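Local coordinates for GDSL-like protein (Roseburia intestinalis L1-82, PDB 6HFZ) that removes acetyl groups from complex beta-mannans as a two-domain carbohydrate esterase of a commensal gut bacterium, at residues Val291-Ser296 with Leu318-Phe322. Numbering follows the deposited sequence.
Sequences VQYRKS and LDANF
In a beta-sandwich, the chain leaving an edge strand of one sheet can cross to pair briefly with the end of a strand of the other, and residues 291-296 with 318-322 illustrate this. Val-291 to Lys-295 are extended; Leu-318 and Asp-319 end a strand, after which Ala-320 (phi/psi -83/-3) kinks the chain. The segments run 30° apart in similar directions and close in at Lys-295 and Ala-320, with CA atoms 4.3 Å apart. A single parallel bridge pairs Ser-296 with Asn-321: Ser-296 N donates to Ala-320 O (2.8 Å), and Phe-322 N to Ser-296 O (3.2 Å).

Upstream of the bridge no direct backbone hydrogen bond joins the segments, and side chains carry most of the contact. Tyr-293, chi1 p, lays its ring face under Leu-318 CB, a CH-pi contact 3.9 Å from the centroid. Leu-318 (m, t) sets CD2 3.7 Å from Tyr-293 CE1 and 4.0 Å from CG1 of Val-291, also chi1 p. One water spans Tyr-293 OH and Asp-319 N, 2.9 Å from each. Asp-319, chi1 t, shapes the kink as an Asx turn, its OD1 accepting from Asn-321 N and from Asn-321 ND2 (m rotamer), both at 2.8 Å. Lys-295 (m, then t throughout) brings CB within 3.9 Å of CG of Phe-322, chi1 t, while its amine leads away to Glu-331.

Strand 288-295 lies between strands 329-336 and 361-370, whereas 316-319 is the edge of the opposing sheet beside 303-308. Ile-306 touches both Val-291 and Leu-318 between the sheets, the Tyr-293 hydroxyl, which accepts from the water, is hydrogen-bonded to Asp-333 OD2, and Trp-326 meets the Phe-322 ring at about 90°.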
loop_
_atom_site.group_PDB
_atom_site.type_symbol
_atom_site.label_atom_id
_atom_site.label_comp_id
_atom_site.label_asym_id
_atom_site.label_seq_id
_atom_site.Cartn_x
_atom_site.Cartn_y
_atom_site.Cartn_z
ATOM N N VAL A 291 10.047 -10.705 3.325
ATOM C CA VAL A 291 9.633 -11.045 4.695
ATOM C C VAL A 291 9.091 -9.803 5.395
ATOM O O VAL A 291 9.652 -8.703 5.280
ATOM C CB VAL A 291 10.821 -11.651 5.453
ATOM C CG1 VAL A 291 11.994 -10.681 5.540
ATOM C CG2 VAL A 291 10.442 -12.086 6.859
ATOM N N GLN A 292 7.986 -9.995 6.137
ATOM C CA GLN A 292 7.400 -8.942 6.920
ATOM C C GLN A 292 7.608 -9.221 8.413
ATOM O O GLN A 292 7.385 -10.338 8.853
ATOM C CB GLN A 292 5.899 -8.861 6.674
ATOM C CG GLN A 292 5.493 -8.251 5.345
ATOM C CD GLN A 292 3.985 -8.094 5.367
ATOM O OE1 GLN A 292 3.262 -9.096 5.436
ATOM N NE2 GLN A 292 3.519 -6.850 5.378
ATOM N N TYR A 293 7.969 -8.194 9.186
ATOM C CA TYR A 293 8.257 -8.350 10.607
ATOM C C TYR A 293 8.155 -7.000 11.315
ATOM O O TYR A 293 8.231 -5.954 10.664
ATOM C CB TYR A 293 9.666 -8.932 10.853
ATOM C CG TYR A 293 10.823 -8.105 10.305
ATOM C CD1 TYR A 293 11.150 -8.106 8.946
ATOM C CD2 TYR A 293 11.619 -7.336 11.145
ATOM C CE1 TYR A 293 12.226 -7.368 8.445
ATOM C CE2 TYR A 293 12.681 -6.577 10.655
ATOM C CZ TYR A 293 12.984 -6.588 9.304
ATOM O OH TYR A 293 14.070 -5.884 8.826
ATOM N N ARG A 294 8.033 -7.041 12.650
ATOM C CA ARG A 294 7.901 -5.813 13.388
ATOM C C ARG A 294 9.271 -5.181 13.656
ATOM O O ARG A 294 10.208 -5.848 14.103
ATOM C CB ARG A 294 7.201 -6.047 14.729
ATOM C CG ARG A 294 7.111 -4.810 15.623
ATOM C CD ARG A 294 6.159 -5.100 16.783
ATOM N NE ARG A 294 6.553 -6.215 17.641
ATOM C CZ ARG A 294 5.711 -6.979 18.320
ATOM N NH1 ARG A 294 4.400 -6.775 18.235
ATOM N NH2 ARG A 294 6.151 -8.019 19.017
ATOM N N LYS A 295 9.341 -3.853 13.468
ATOM C CA LYS A 295 10.380 -3.020 14.011
ATOM C C LYS A 295 9.727 -2.177 15.121
ATOM O O LYS A 295 8.796 -1.405 14.873
ATOM C CB LYS A 295 11.017 -2.155 12.919
ATOM C CG LYS A 295 12.035 -2.858 12.039
ATOM C CD LYS A 295 12.738 -1.947 11.085
ATOM C CE LYS A 295 13.784 -2.685 10.283
ATOM N NZ LYS A 295 14.191 -1.943 9.063
ATOM N N SER A 296 10.202 -2.388 16.353
ATOM C CA SER A 296 9.568 -1.954 17.579
ATOM C C SER A 296 10.226 -0.669 18.091
ATOM O O SER A 296 11.432 -0.546 18.114
ATOM C CB SER A 296 9.627 -3.062 18.620
ATOM O OG SER A 296 9.228 -2.558 19.895
ATOM N N LEU A 318 17.473 -9.368 10.343
ATOM C CA LEU A 318 16.177 -8.710 10.614
ATOM C C LEU A 318 16.245 -8.196 12.062
ATOM O O LEU A 318 16.110 -8.984 13.061
ATOM C CB LEU A 318 15.011 -9.672 10.404
ATOM C CG LEU A 318 15.030 -10.565 9.166
ATOM C CD1 LEU A 318 13.788 -11.474 9.178
ATOM C CD2 LEU A 318 15.047 -9.724 7.900
ATOM N N ASP A 319 16.480 -6.900 12.192
ATOM C CA ASP A 319 16.656 -6.246 13.499
ATOM C C ASP A 319 15.355 -5.554 13.940
ATOM O O ASP A 319 14.919 -4.563 13.349
ATOM C CB ASP A 319 17.819 -5.261 13.436
ATOM C CG ASP A 319 18.232 -4.653 14.762
ATOM O OD1 ASP A 319 17.417 -4.659 15.705
ATOM O OD2 ASP A 319 19.390 -4.189 14.839
ATOM N N ALA A 320 14.795 -6.017 15.054
ATOM C CA ALA A 320 13.513 -5.506 15.554
ATOM C C ALA A 320 13.685 -4.213 16.366
ATOM O O ALA A 320 12.713 -3.615 16.744
ATOM C CB ALA A 320 12.810 -6.598 16.310
ATOM N N ASN A 321 14.932 -3.753 16.560
ATOM C CA ASN A 321 15.248 -2.514 17.244
ATOM C C ASN A 321 15.146 -1.342 16.259
ATOM O O ASN A 321 16.101 -1.058 15.516
ATOM C CB ASN A 321 16.655 -2.553 17.836
ATOM C CG ASN A 321 16.780 -3.628 18.888
ATOM O OD1 ASN A 321 16.362 -3.415 20.018
ATOM N ND2 ASN A 321 17.256 -4.796 18.496
ATOM N N PHE A 322 13.986 -0.679 16.258
ATOM C CA PHE A 322 13.704 0.433 15.343
ATOM C C PHE A 322 14.444 1.679 15.827
ATOM O O PHE A 322 14.356 2.033 17.014
ATOM C CB PHE A 322 12.207 0.739 15.271
ATOM C CG PHE A 322 11.754 1.511 14.052
ATOM C CD1 PHE A 322 12.509 1.517 12.889
ATOM C CD2 PHE A 322 10.514 2.121 14.030
ATOM C CE1 PHE A 322 12.065 2.171 11.757
ATOM C CE2 PHE A 322 10.088 2.818 12.906
ATOM C CZ PHE A 322 10.881 2.860 11.783
HETATM O O HOH W 1 16.666 -5.102 9.971
#